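Local coordinates for protein immunoreactive 84kD antigen PG93 (Porphyromonas gingivalis, PDB 5M11) that serves as an essential bacterial surface component of the type IX secretion system and binds zinc and calcium ions, at residues 322-327 with 378-383; 338-344 with 370-376; 363-368 with 401-406. One frame throughout, in Å; residues are numbered along the deposited sequence.

Contact 1. Residues 322-327 with 378-383; sequences SHGRLY and VSNGDP. With ZN (zinc ion), chain J; ZN (zinc ion), chain D.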
ATOM      1  N   SER A 322       4.003   2.431 -19.281  1.00 53.82           N
ATOM      2  CA  SER A 322       4.074   2.697 -20.725  1.00 54.80           C
ATOM      3  C   SER A 322       3.809   4.173 -21.036  1.00 60.33           C
ATOM      4  O   SER A 322       3.078   4.821 -20.304  1.00 60.42           O
ATOM      5  CB  SER A 322       3.071   1.837 -21.501  1.00 57.70           C
ATOM      6  OG  SER A 322       2.769   0.590 -20.899  1.00 65.30           O
ATOM      7  N   HIS A 323       4.375   4.680 -22.140  1.00 58.31           N
ATOM      8  CA  HIS A 323       4.195   6.040 -22.654  1.00 60.65           C
ATOM      9  C   HIS A 323       4.266   7.130 -21.562  1.00 61.44           C
ATOM     10  O   HIS A 323       3.443   8.056 -21.577  1.00 60.20           O
ATOM     11  CB  HIS A 323       2.864   6.166 -23.432  1.00 63.40           C
ATOM     12  CG  HIS A 323       2.652   5.147 -24.517  1.00 67.57           C
ATOM     13  ND1 HIS A 323       3.556   4.987 -25.554  1.00 70.75           N
ATOM     14  CD2 HIS A 323       1.622   4.289 -24.704  1.00 69.13           C
ATOM     15  CE1 HIS A 323       3.056   4.035 -26.325  1.00 70.13           C
ATOM     16  NE2 HIS A 323       1.893   3.586 -25.854  1.00 69.47           N
ATOM     17  N   GLY A 324       5.257   6.999 -20.657  1.00 56.39           N
ATOM     18  CA  GLY A 324       5.501   7.887 -19.514  1.00 55.71           C
ATOM     19  C   GLY A 324       4.369   7.946 -18.496  1.00 58.17           C
ATOM     20  O   GLY A 324       4.215   8.952 -17.793  1.00 60.47           O
ATOM     21  N   ARG A 325       3.559   6.869 -18.420  1.00 49.78           N
ATOM     22  CA  ARG A 325       2.400   6.723 -17.552  1.00 48.36           C
ATOM     23  C   ARG A 325       2.415   5.386 -16.852  1.00 51.36           C
ATOM     24  O   ARG A 325       2.900   4.389 -17.409  1.00 49.88           O
ATOM     25  CB  ARG A 325       1.097   6.817 -18.370  1.00 49.53           C
ATOM     26  CG  ARG A 325       0.549   8.208 -18.531  1.00 66.08           C
ATOM     27  CD  ARG A 325      -0.484   8.283 -19.636  1.00 79.72           C
ATOM     28  NE  ARG A 325      -0.920   9.664 -19.853  1.00 99.08           N
ATOM     29  CZ  ARG A 325      -0.398  10.489 -20.757  1.00120.68           C
ATOM     30  NH1 ARG A 325       0.567  10.072 -21.569  1.00104.42           N
ATOM     31  NH2 ARG A 325      -0.841  11.734 -20.863  1.00117.84           N
ATOM     32  N   LEU A 326       1.841   5.354 -15.639  1.00 47.61           N
ATOM     33  CA  LEU A 326       1.674   4.132 -14.863  1.00 45.88           C
ATOM     34  C   LEU A 326       0.234   3.689 -15.046  1.00 50.65           C
ATOM     35  O   LEU A 326      -0.660   4.524 -15.035  1.00 52.33           O
ATOM     36  CB  LEU A 326       2.026   4.365 -13.377  1.00 45.67           C
ATOM     37  CG  LEU A 326       1.885   3.184 -12.399  1.00 48.06           C
ATOM     38  CD1 LEU A 326       3.107   2.304 -12.408  1.00 46.86           C
ATOM     39  CD2 LEU A 326       1.649   3.681 -10.990  1.00 48.68           C
ATOM     40  N   TYR A 327       0.019   2.397 -15.266  1.00 46.10           N
ATOM     41  CA  TYR A 327      -1.298   1.789 -15.421  1.00 46.03           C
ATOM     42  C   TYR A 327      -1.425   0.767 -14.309  1.00 50.91           C
ATOM     43  O   TYR A 327      -0.550  -0.078 -14.166  1.00 48.88           O
ATOM     44  CB  TYR A 327      -1.468   1.156 -16.829  1.00 46.16           C
ATOM     45  CG  TYR A 327      -1.341   2.124 -17.993  1.00 46.70           C
ATOM     46  CD1 TYR A 327      -2.463   2.559 -18.690  1.00 47.66           C
ATOM     47  CD2 TYR A 327      -0.092   2.584 -18.412  1.00 47.55           C
ATOM     48  CE1 TYR A 327      -2.350   3.442 -19.761  1.00 46.63           C
ATOM     49  CE2 TYR A 327       0.031   3.470 -19.481  1.00 48.58           C
ATOM     50  CZ  TYR A 327      -1.102   3.895 -20.152  1.00 53.53           C
ATOM     51  OH  TYR A 327      -0.971   4.763 -21.203  1.00 54.46           O
ATOM     52  N   VAL A 378      -1.788  -1.926 -22.701  1.00 54.61           N
ATOM     53  CA  VAL A 378      -1.701  -0.605 -23.331  1.00 54.47           C
ATOM     54  C   VAL A 378      -1.262  -0.767 -24.783  1.00 61.01           C
ATOM     55  O   VAL A 378      -0.338  -1.534 -25.063  1.00 60.21           O
ATOM     56  CB  VAL A 378      -0.718   0.322 -22.563  1.00 56.27           C
ATOM     57  CG1 VAL A 378      -0.800   1.750 -23.078  1.00 56.91           C
ATOM     58  CG2 VAL A 378      -0.969   0.275 -21.069  1.00 55.42           C
ATOM     59  N   SER A 379      -1.871  -0.022 -25.701  1.00 60.35           N
ATOM     60  CA  SER A 379      -1.438  -0.112 -27.086  1.00 61.98           C
ATOM     61  C   SER A 379      -0.098   0.613 -27.275  1.00 70.24           C
ATOM     62  O   SER A 379       0.321   1.391 -26.416  1.00 68.97           O
ATOM     63  CB  SER A 379      -2.493   0.462 -28.022  1.00 65.76           C
ATOM     64  OG  SER A 379      -2.598   1.862 -27.840  1.00 74.24           O
ATOM     65  N   ASN A 380       0.594   0.293 -28.383  1.00 70.13           N
ATOM     66  CA  ASN A 380       1.839   0.916 -28.837  1.00 69.98           C
ATOM     67  C   ASN A 380       1.430   2.161 -29.610  1.00 75.82           C
ATOM     68  O   ASN A 380       0.534   2.083 -30.457  1.00 77.75           O
ATOM     69  CB  ASN A 380       2.661  -0.059 -29.721  1.00 68.98           C
ATOM     70  CG  ASN A 380       2.159  -1.501 -29.804  1.00 76.77           C
ATOM     71  OD1 ASN A 380       2.232  -2.262 -28.833  1.00 57.74           O
ATOM     72  ND2 ASN A 380       1.681  -1.921 -30.983  1.00 66.69           N
ATOM     73  N   GLY A 381       1.990   3.305 -29.263  1.00 72.41           N
ATOM     74  CA  GLY A 381       1.650   4.551 -29.944  1.00 74.30           C
ATOM     75  C   GLY A 381       0.451   5.326 -29.420  1.00 78.51           C
ATOM     76  O   GLY A 381       0.443   6.558 -29.519  1.00 80.52           O
ATOM     77  N   ASP A 382      -0.583   4.645 -28.881  1.00 72.54           N
ATOM     78  CA  ASP A 382      -1.754   5.364 -28.361  1.00 72.02           C
ATOM     79  C   ASP A 382      -1.883   5.144 -26.822  1.00 72.39           C
ATOM     80  O   ASP A 382      -2.505   4.177 -26.386  1.00 70.83           O
ATOM     81  CB  ASP A 382      -3.039   4.979 -29.131  1.00 74.80           C
ATOM     82  CG  ASP A 382      -4.202   5.963 -29.038  1.00 89.12           C
ATOM     83  OD1 ASP A 382      -5.240   5.730 -29.705  1.00 92.72           O
ATOM     84  OD2 ASP A 382      -4.094   6.953 -28.279  1.00 93.12           O
ATOM     85  N   PRO A 383      -1.285   6.036 -25.987  1.00 68.34           N
ATOM     86  CA  PRO A 383      -1.382   5.871 -24.523  1.00 66.70           C
ATOM     87  C   PRO A 383      -2.797   5.841 -23.966  1.00 70.83           C
ATOM     88  O   PRO A 383      -3.019   5.135 -22.985  1.00 69.19           O
ATOM     89  CB  PRO A 383      -0.653   7.105 -23.968  1.00 68.73           C
ATOM     90  CG  PRO A 383      -0.597   8.074 -25.093  1.00 75.22           C
ATOM     91  CD  PRO A 383      -0.494   7.234 -26.328  1.00 71.19           C
TER
HETATM   92 ZN    ZN J 809       4.121   6.826 -26.228  1.00 80.70          ZN
HETATM   93 ZN    ZN D 803      -6.168   7.440 -28.727  1.00106.34          ZN

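Contact 2. Residues 338-344 with 370-376; sequences MGHAGMV and FNDAIDI. With ZN (zinc ion), chain H.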
ATOM      1  N   MET A 338     -14.191 -12.666  -5.566  1.00105.86           N
ATOM      2  CA  MET A 338     -14.807 -11.614  -6.367  1.00103.71           C
ATOM      3  C   MET A 338     -15.384 -10.511  -5.478  1.00106.66           C
ATOM      4  O   MET A 338     -15.094 -10.467  -4.280  1.00107.53           O
ATOM      5  CB  MET A 338     -15.910 -12.232  -7.257  1.00108.07           C
ATOM      6  CG  MET A 338     -15.367 -13.032  -8.427  1.00110.12           C
ATOM      7  SD  MET A 338     -16.603 -14.052  -9.268  1.00117.98           S
ATOM      8  CE  MET A 338     -17.413 -12.824 -10.296  1.00113.17           C
ATOM      9  N   GLY A 339     -16.159  -9.615  -6.090  1.00101.39           N
ATOM     10  CA  GLY A 339     -16.842  -8.521  -5.412  1.00102.54           C
ATOM     11  C   GLY A 339     -16.025  -7.284  -5.102  1.00102.40           C
ATOM     12  O   GLY A 339     -16.563  -6.345  -4.496  1.00103.83           O
ATOM     13  N   HIS A 340     -14.720  -7.273  -5.478  1.00 93.09           N
ATOM     14  CA  HIS A 340     -13.869  -6.110  -5.239  1.00 89.47           C
ATOM     15  C   HIS A 340     -14.176  -5.088  -6.306  1.00 90.58           C
ATOM     16  O   HIS A 340     -13.998  -5.379  -7.488  1.00 89.01           O
ATOM     17  CB  HIS A 340     -12.371  -6.467  -5.221  1.00 87.23           C
ATOM     18  CG  HIS A 340     -11.509  -5.352  -4.706  1.00 88.93           C
ATOM     19  ND1 HIS A 340     -11.268  -4.215  -5.460  1.00 88.34           N
ATOM     20  CD2 HIS A 340     -10.874  -5.226  -3.517  1.00 91.40           C
ATOM     21  CE1 HIS A 340     -10.506  -3.437  -4.707  1.00 87.09           C
ATOM     22  NE2 HIS A 340     -10.240  -4.004  -3.528  1.00 89.13           N
ATOM     23  N   ALA A 341     -14.669  -3.903  -5.898  1.00 86.52           N
ATOM     24  CA  ALA A 341     -15.029  -2.806  -6.797  1.00 84.35           C
ATOM     25  C   ALA A 341     -13.914  -2.517  -7.828  1.00 82.03           C
ATOM     26  O   ALA A 341     -12.740  -2.398  -7.462  1.00 78.97           O
ATOM     27  CB  ALA A 341     -15.334  -1.559  -5.989  1.00 86.48           C
ATOM     28  N   GLY A 342     -14.302  -2.491  -9.107  1.00 76.51           N
ATOM     29  CA  GLY A 342     -13.403  -2.235 -10.226  1.00 72.19           C
ATOM     30  C   GLY A 342     -12.771  -0.867 -10.105  1.00 72.14           C
ATOM     31  O   GLY A 342     -13.446   0.093  -9.692  1.00 73.99           O
ATOM     32  N   MET A 343     -11.450  -0.790 -10.394  1.00 61.86           N
ATOM     33  CA  MET A 343     -10.680   0.444 -10.291  1.00 58.78           C
ATOM     34  C   MET A 343      -9.438   0.388 -11.192  1.00 61.56           C
ATOM     35  O   MET A 343      -8.616  -0.536 -11.109  1.00 61.48           O
ATOM     36  CB  MET A 343     -10.302   0.720  -8.817  1.00 60.97           C
ATOM     37  CG  MET A 343      -9.402   1.915  -8.590  1.00 62.20           C
ATOM     38  SD  MET A 343     -10.201   3.535  -8.678  1.00 66.96           S
ATOM     39  CE  MET A 343     -11.190   3.523  -7.159  1.00 67.61           C
ATOM     40  N   VAL A 344      -9.320   1.388 -12.064  1.00 56.07           N
ATOM     41  CA  VAL A 344      -8.179   1.530 -12.956  1.00 52.81           C
ATOM     42  C   VAL A 344      -7.534   2.874 -12.585  1.00 56.74           C
ATOM     43  O   VAL A 344      -8.223   3.890 -12.461  1.00 56.45           O
ATOM     44  CB  VAL A 344      -8.556   1.399 -14.460  1.00 55.32           C
ATOM     45  CG1 VAL A 344      -7.331   1.542 -15.346  1.00 53.08           C
ATOM     46  CG2 VAL A 344      -9.249   0.073 -14.749  1.00 55.44           C
ATOM     47  N   PHE A 370     -18.683  -4.249 -13.295  1.00 88.69           N
ATOM     48  CA  PHE A 370     -17.334  -3.639 -13.285  1.00 83.88           C
ATOM     49  C   PHE A 370     -16.629  -3.873 -11.948  1.00 87.72           C
ATOM     50  O   PHE A 370     -16.429  -2.948 -11.155  1.00 87.01           O
ATOM     51  CB  PHE A 370     -17.267  -2.142 -13.673  1.00 83.77           C
ATOM     52  CG  PHE A 370     -15.829  -1.704 -13.917  1.00 80.58           C
ATOM     53  CD1 PHE A 370     -15.054  -2.311 -14.901  1.00 79.62           C
ATOM     54  CD2 PHE A 370     -15.237  -0.726 -13.125  1.00 81.31           C
ATOM     55  CE1 PHE A 370     -13.727  -1.924 -15.107  1.00 76.94           C
ATOM     56  CE2 PHE A 370     -13.904  -0.345 -13.331  1.00 79.96           C
ATOM     57  CZ  PHE A 370     -13.159  -0.946 -14.317  1.00 75.42           C
ATOM     58  N   ASN A 371     -16.312  -5.144 -11.699  1.00 84.94           N
ATOM     59  CA  ASN A 371     -15.613  -5.607 -10.512  1.00 84.68           C
ATOM     60  C   ASN A 371     -14.398  -6.422 -10.909  1.00 86.12           C
ATOM     61  O   ASN A 371     -14.348  -6.990 -12.005  1.00 85.35           O
ATOM     62  CB  ASN A 371     -16.537  -6.463  -9.619  1.00 89.24           C
ATOM     63  CG  ASN A 371     -17.633  -5.737  -8.873  1.00105.13           C
ATOM     64  OD1 ASN A 371     -17.461  -4.640  -8.324  1.00 94.35           O
ATOM     65  ND2 ASN A 371     -18.767  -6.399  -8.754  1.00 99.43           N
ATOM     66  N   ASP A 372     -13.439  -6.499  -9.980  1.00 81.03           N
ATOM     67  CA  ASP A 372     -12.206  -7.265 -10.034  1.00 78.08           C
ATOM     68  C   ASP A 372     -11.467  -7.059 -11.343  1.00 77.49           C
ATOM     69  O   ASP A 372     -11.261  -8.013 -12.099  1.00 76.51           O
ATOM     70  CB  ASP A 372     -12.459  -8.765  -9.778  1.00 82.11           C
ATOM     71  CG  ASP A 372     -13.509  -9.055  -8.725  1.00 95.86           C
ATOM     72  OD1 ASP A 372     -13.243  -8.783  -7.529  1.00 96.38           O
ATOM     73  OD2 ASP A 372     -14.601  -9.547  -9.098  1.00104.29           O
ATOM     74  N   ALA A 373     -11.069  -5.803 -11.609  1.00 71.72           N
ATOM     75  CA  ALA A 373     -10.220  -5.455 -12.746  1.00 68.62           C
ATOM     76  C   ALA A 373      -8.823  -5.976 -12.397  1.00 71.11           C
ATOM     77  O   ALA A 373      -8.254  -5.547 -11.394  1.00 70.19           O
ATOM     78  CB  ALA A 373     -10.229  -3.949 -12.965  1.00 68.53           C
ATOM     79  N   ILE A 374      -8.321  -6.975 -13.131  1.00 68.11           N
ATOM     80  CA  ILE A 374      -7.070  -7.630 -12.735  1.00 67.65           C
ATOM     81  C   ILE A 374      -5.888  -7.534 -13.746  1.00 70.19           C
ATOM     82  O   ILE A 374      -4.773  -7.943 -13.377  1.00 70.30           O
ATOM     83  CB  ILE A 374      -7.343  -9.117 -12.397  1.00 72.56           C
ATOM     84  CG1 ILE A 374      -8.202  -9.789 -13.475  1.00 73.90           C
ATOM     85  CG2 ILE A 374      -7.966  -9.255 -11.016  1.00 75.70           C
ATOM     86  CD1 ILE A 374      -7.844 -11.099 -13.696  1.00 84.69           C
ATOM     87  N   ASP A 375      -6.107  -7.041 -14.986  1.00 64.40           N
ATOM     88  CA  ASP A 375      -5.003  -6.898 -15.943  1.00 61.82           C
ATOM     89  C   ASP A 375      -5.231  -5.724 -16.910  1.00 63.83           C
ATOM     90  O   ASP A 375      -6.362  -5.393 -17.272  1.00 63.41           O
ATOM     91  CB  ASP A 375      -4.715  -8.202 -16.730  1.00 64.00           C
ATOM     92  CG  ASP A 375      -3.240  -8.486 -17.060  1.00 75.89           C
ATOM     93  OD1 ASP A 375      -2.416  -7.531 -17.045  1.00 74.32           O
ATOM     94  OD2 ASP A 375      -2.916  -9.651 -17.368  1.00 85.45           O
ATOM     95  N   ILE A 376      -4.120  -5.083 -17.286  1.00 59.72           N
ATOM     96  CA  ILE A 376      -4.060  -3.962 -18.212  1.00 59.65           C
ATOM     97  C   ILE A 376      -3.228  -4.367 -19.421  1.00 63.62           C
ATOM     98  O   ILE A 376      -2.307  -5.195 -19.307  1.00 63.61           O
ATOM     99  CB  ILE A 376      -3.469  -2.679 -17.546  1.00 62.49           C
ATOM    100  CG1 ILE A 376      -3.899  -2.510 -16.048  1.00 64.26           C
ATOM    101  CG2 ILE A 376      -3.778  -1.413 -18.377  1.00 63.00           C
ATOM    102  CD1 ILE A 376      -5.365  -2.041 -15.767  1.00 74.61           C
TER
HETATM  103 ZN    ZN H 807      -9.431  -2.923  -1.878  1.00117.86          ZN

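Contact 3. Residues 363-368 with 401-406; sequences QLGGGF and GKAIAR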
ATOM      1  N   GLN A 363     -20.655   5.348 -17.943  1.00 83.65           N
ATOM      2  CA  GLN A 363     -20.085   5.622 -19.265  1.00 81.90           C
ATOM      3  C   GLN A 363     -20.507   4.575 -20.288  1.00 87.80           C
ATOM      4  O   GLN A 363     -20.689   4.908 -21.461  1.00 88.06           O
ATOM      5  CB  GLN A 363     -18.556   5.684 -19.189  1.00 78.93           C
ATOM      6  CG  GLN A 363     -18.027   6.990 -18.624  1.00 88.83           C
ATOM      7  CD  GLN A 363     -16.578   6.909 -18.226  1.00107.69           C
ATOM      8  OE1 GLN A 363     -15.773   7.786 -18.545  1.00103.98           O
ATOM      9  NE2 GLN A 363     -16.212   5.872 -17.494  1.00101.48           N
ATOM     10  N   LEU A 364     -20.648   3.312 -19.858  1.00 85.12           N
ATOM     11  CA  LEU A 364     -21.045   2.244 -20.767  1.00 86.15           C
ATOM     12  C   LEU A 364     -22.534   1.956 -20.677  1.00 98.16           C
ATOM     13  O   LEU A 364     -23.141   1.584 -21.690  1.00100.03           O
ATOM     14  CB  LEU A 364     -20.241   0.971 -20.526  1.00 83.19           C
ATOM     15  CG  LEU A 364     -18.842   1.007 -21.098  1.00 84.06           C
ATOM     16  CD1 LEU A 364     -17.990  -0.108 -20.543  1.00 82.30           C
ATOM     17  CD2 LEU A 364     -18.870   0.966 -22.590  1.00 85.35           C
ATOM     18  N   GLY A 365     -23.098   2.122 -19.475  1.00 98.08           N
ATOM     19  CA  GLY A 365     -24.510   1.904 -19.191  1.00102.63           C
ATOM     20  C   GLY A 365     -24.948   0.453 -19.255  1.00108.75           C
ATOM     21  O   GLY A 365     -24.377  -0.362 -19.997  1.00106.94           O
ATOM     22  N   GLY A 366     -25.981   0.141 -18.486  1.00107.89           N
ATOM     23  CA  GLY A 366     -26.550  -1.196 -18.484  1.00108.89           C
ATOM     24  C   GLY A 366     -26.184  -2.076 -17.316  1.00111.04           C
ATOM     25  O   GLY A 366     -25.589  -1.624 -16.335  1.00108.94           O
ATOM     26  N   GLY A 367     -26.565  -3.340 -17.456  1.00109.03           N
ATOM     27  CA  GLY A 367     -26.393  -4.383 -16.461  1.00109.43           C
ATOM     28  C   GLY A 367     -25.155  -5.229 -16.632  1.00109.95           C
ATOM     29  O   GLY A 367     -25.124  -6.145 -17.459  1.00109.28           O
ATOM     30  N   PHE A 368     -24.127  -4.886 -15.830  1.00103.70           N
ATOM     31  CA  PHE A 368     -22.807  -5.506 -15.613  1.00 99.68           C
ATOM     32  C   PHE A 368     -22.284  -4.862 -14.332  1.00103.10           C
ATOM     33  O   PHE A 368     -22.852  -3.847 -13.911  1.00104.12           O
ATOM     34  CB  PHE A 368     -21.858  -5.376 -16.816  1.00 97.23           C
ATOM     35  CG  PHE A 368     -21.537  -3.964 -17.222  1.00 96.59           C
ATOM     36  CD1 PHE A 368     -20.358  -3.358 -16.807  1.00 96.23           C
ATOM     37  CD2 PHE A 368     -22.404  -3.244 -18.039  1.00100.15           C
ATOM     38  CE1 PHE A 368     -20.057  -2.050 -17.193  1.00 95.88           C
ATOM     39  CE2 PHE A 368     -22.109  -1.932 -18.411  1.00101.58           C
ATOM     40  CZ  PHE A 368     -20.938  -1.344 -17.987  1.00 96.65           C
ATOM     41  N   GLY A 401      -9.795   8.840 -22.284  1.00 74.05           N
ATOM     42  CA  GLY A 401     -10.285   9.125 -20.935  1.00 74.03           C
ATOM     43  C   GLY A 401     -11.687   8.682 -20.571  1.00 77.75           C
ATOM     44  O   GLY A 401     -12.264   9.205 -19.605  1.00 78.21           O
ATOM     45  N   LYS A 402     -12.234   7.705 -21.321  1.00 73.14           N
ATOM     46  CA  LYS A 402     -13.577   7.151 -21.110  1.00 74.72           C
ATOM     47  C   LYS A 402     -13.613   5.685 -21.528  1.00 76.66           C
ATOM     48  O   LYS A 402     -12.798   5.277 -22.360  1.00 75.58           O
ATOM     49  CB  LYS A 402     -14.630   7.951 -21.917  1.00 80.49           C
ATOM     50  CG  LYS A 402     -14.990   9.333 -21.365  1.00 92.09           C
ATOM     51  CD  LYS A 402     -15.935  10.090 -22.278  1.00105.10           C
ATOM     52  CE  LYS A 402     -16.123  11.524 -21.838  1.00121.08           C
ATOM     53  NZ  LYS A 402     -17.176  12.212 -22.635  1.00133.04           N
ATOM     54  N   ALA A 403     -14.549   4.892 -20.970  1.00 72.36           N
ATOM     55  CA  ALA A 403     -14.683   3.480 -21.348  1.00 70.80           C
ATOM     56  C   ALA A 403     -15.600   3.395 -22.537  1.00 75.59           C
ATOM     57  O   ALA A 403     -16.810   3.585 -22.397  1.00 78.87           O
ATOM     58  CB  ALA A 403     -15.222   2.655 -20.188  1.00 72.13           C
ATOM     59  N   ILE A 404     -15.040   3.145 -23.720  1.00 69.59           N
ATOM     60  CA  ILE A 404     -15.845   3.117 -24.947  1.00 70.35           C
ATOM     61  C   ILE A 404     -16.553   1.744 -25.202  1.00 74.32           C
ATOM     62  O   ILE A 404     -17.551   1.754 -25.928  1.00 77.75           O
ATOM     63  CB  ILE A 404     -15.037   3.578 -26.194  1.00 72.29           C
ATOM     64  CG1 ILE A 404     -13.801   2.703 -26.463  1.00 69.85           C
ATOM     65  CG2 ILE A 404     -14.656   5.054 -26.093  1.00 73.37           C
ATOM     66  CD1 ILE A 404     -13.410   2.622 -27.963  1.00 77.55           C
ATOM     67  N   ALA A 405     -16.084   0.583 -24.635  1.00 66.72           N
ATOM     68  CA  ALA A 405     -16.761  -0.703 -24.901  1.00 66.38           C
ATOM     69  C   ALA A 405     -16.546  -1.774 -23.839  1.00 67.26           C
ATOM     70  O   ALA A 405     -15.472  -1.839 -23.252  1.00 63.65           O
ATOM     71  CB  ALA A 405     -16.312  -1.263 -26.250  1.00 66.40           C
ATOM     72  N   ARG A 406     -17.557  -2.667 -23.664  1.00 66.36           N
ATOM     73  CA  ARG A 406     -17.512  -3.882 -22.831  1.00 66.55           C
ATOM     74  C   ARG A 406     -17.780  -5.124 -23.721  1.00 74.19           C
ATOM     75  O   ARG A 406     -18.842  -5.245 -24.343  1.00 75.58           O
ATOM     76  CB  ARG A 406     -18.473  -3.854 -21.622  1.00 65.89           C
ATOM     77  CG  ARG A 406     -18.409  -5.161 -20.830  1.00 68.96           C
ATOM     78  CD  ARG A 406     -19.399  -5.259 -19.701  1.00 75.88           C
ATOM     79  NE  ARG A 406     -20.690  -5.803 -20.132  1.00 88.83           N
ATOM     80  CZ  ARG A 406     -21.086  -7.059 -19.947  1.00 93.04           C
ATOM     81  NH1 ARG A 406     -20.294  -7.932 -19.335  1.00 75.48           N
ATOM     82  NH2 ARG A 406     -22.281  -7.452 -20.366  1.00 69.96           N
TER

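Contact 1. Residues 322-327 with 378-383
H323 reaches from the tight turn 322-325 into the loop that starts at V378, and every part of its side chain meets something. CB packs against P383 CB at 3.7 Å. Beyond it the imidazole lies with P383 CD over one face, 4.3 Å from the ring centroid and displaced toward the rim, a CH-pi contact. CD2 passes close to P383 CA, and CE1 approaches the backbone N of G381. The two nitrogens divide the polar work: ND1 binds a zinc ion at 2.0 Å, while NE2 donates to S379 O at 2.8 Å in a fairly straight bond (160°) that lies in both the ring plane and the carbonyl plane. Metal and hydrogen bond together fix the rotation of the ring, a double task that histidine suits. H323 itself holds a central position of the type I' turn, with positive phi, and across the contact G381 meets its own positive phi without a side chain.

Beside the histidine, Y327 and V378 come together from opposite directions. V378 CG2 sits almost exactly above the Y327 ring centre, 3.4 Å from the centroid. V378 CG1, anti to its backbone nitrogen (chi1 -171°), instead approaches Y327 OH, which donates to P383 O at 2.7 Å from a position tilted out of the carbonyl plane. D382 turns from this interface and chelates a second zinc ion through both OD1 and OD2; D384 and K399 bind the same ion.

The turn joins strands 318-322 and 325-329 of one antiparallel sheet, and the loop joins strands 373-378 and 386-390 of the next. Y327 also touches L346 of strand 343-347 and meets F386 of strand 386-390 edge-to-face.

Contact 2. Residues 338-344 with 370-376
D372, G342 and V344 bury the most surface where the loop leading into strand 343-347 meets the lead-in to strand 373-378. The contact joins two consecutive four-stranded antiparallel sheets, packed as neighbouring blades of a beta-propeller, and its backbones are linked by a single bridge at A341 and N371.

D372 grips the other loop with both backbone and side chain. Its N donates to H340 O at 2.8 Å, nearly in line with the carbonyl bond. The carboxylate accepts in return: OD1 takes the N-H of H340 at 2.9 Å from its N, on the syn side though 35° out of the carboxylate plane, and a weak bond joins G339 N to OD2. H340 is thus bonded through both its peptide N and its O to one aspartate, a residue short enough for its acceptor to reach back to a neighbouring backbone. The M338 side chain crosses that of D372 at about a right angle, its CB and CG near OD2, and G339 has the positive phi that glycine adopts easily.

G342 continues the pairing by donating from N to F370 O at 3.0 Å. Glycine suits this place, since it leaves the F370 carbonyl close to the backbone without a CB in the way. The bare backbone also gives the F370 ring its seat: CE2 lies 3.5 Å from G342 C.

V344 packs between the two sheets with its two branches. CG2 meets the edge of the F370 ring at CZ, 4.1 Å away, while CG1 touches I376 CD1; F386 and V388 of strand 386-390 also border V344.

H340, though held by D372 at its backbone, sends its ring away to a zinc ion shared with D315. With CG anti to the backbone N (chi1 -168°), NE2 binds the metal at 2.1 Å while ND1 donates to A341 O at 3.1 Å.

Contact 3. Residues 363-368 with 401-406
K402 and Q363 begin this contact, in which the end of helix 357-364 and the glycine-rich loop after it pack on strand 402-407, the outermost strand of a four-stranded beta-propeller blade. No hydrogen bond crosses the interface; it is held by side-chain packing.

G401, in a left-handed conformation, leads into the strand. At K402 the aliphatic part of the side chain crosses the extended Q363 chain roughly at a right angle, with CG 3.3 Å from Q363 OE1, while the lysine's end leads away. The other arm of that amide, NE2, makes a weak hydrogen bond to T359 O back in the helix. A403 is small enough for L364 to settle on it: CB touches L364 CD1 at 3.9 Å, and L364 CD2 lies over the backbone from A403 O to the nitrogen of A405. F396 of strand 394-399 also touches L364, adding an apolar neighbour that suits leucine.

I404 and A405 both face E397 in a classic beta bulge. Their CB atoms point away from the helix, and the bulge brings the next residue, R406, back toward it.

R406 closes the walk along the strand. Its CB meets L364 CD1 at 3.9 Å; the chain then bends at chi3 (88°) and slides past F368 in the opposite direction. CD lies over one face of that phenylalanine ring, 3.8 Å from the centroid and off-centre, a CH-pi contact. The long, partly apolar arginine chain suits this, while NH1 donates to N393 O. Ring and guanidinium planes are only 8° apart, yet the guanidinium stands over the stem of the phenylalanine, where F368 CB is 3.5 Å from R406 NE.

How the contacts relate
Contacts 1 and 2 join two consecutive blade sheets; contact 3 packs the end of the linking helix 357-364 and its loop on the second. Contacts 1 and 2 have centres 20 Å apart but meet directly: Y327 of strand 325-329 packs across to I376 of strand 373-378, CB to CG2 at 3.8 Å. Contact 3 does not touch contact 1, their nearest atoms being about 8 Å apart. Its centre lies 14 Å from that of contact 2, and residues 363-368 run almost directly into 370-376. Zinc marks contacts 1 and 2, through H323, D382 and H340. Contact 3 only approaches a site: the I404 side chain is about 4 Å from that of K399, a ligand of the zinc bound by D382.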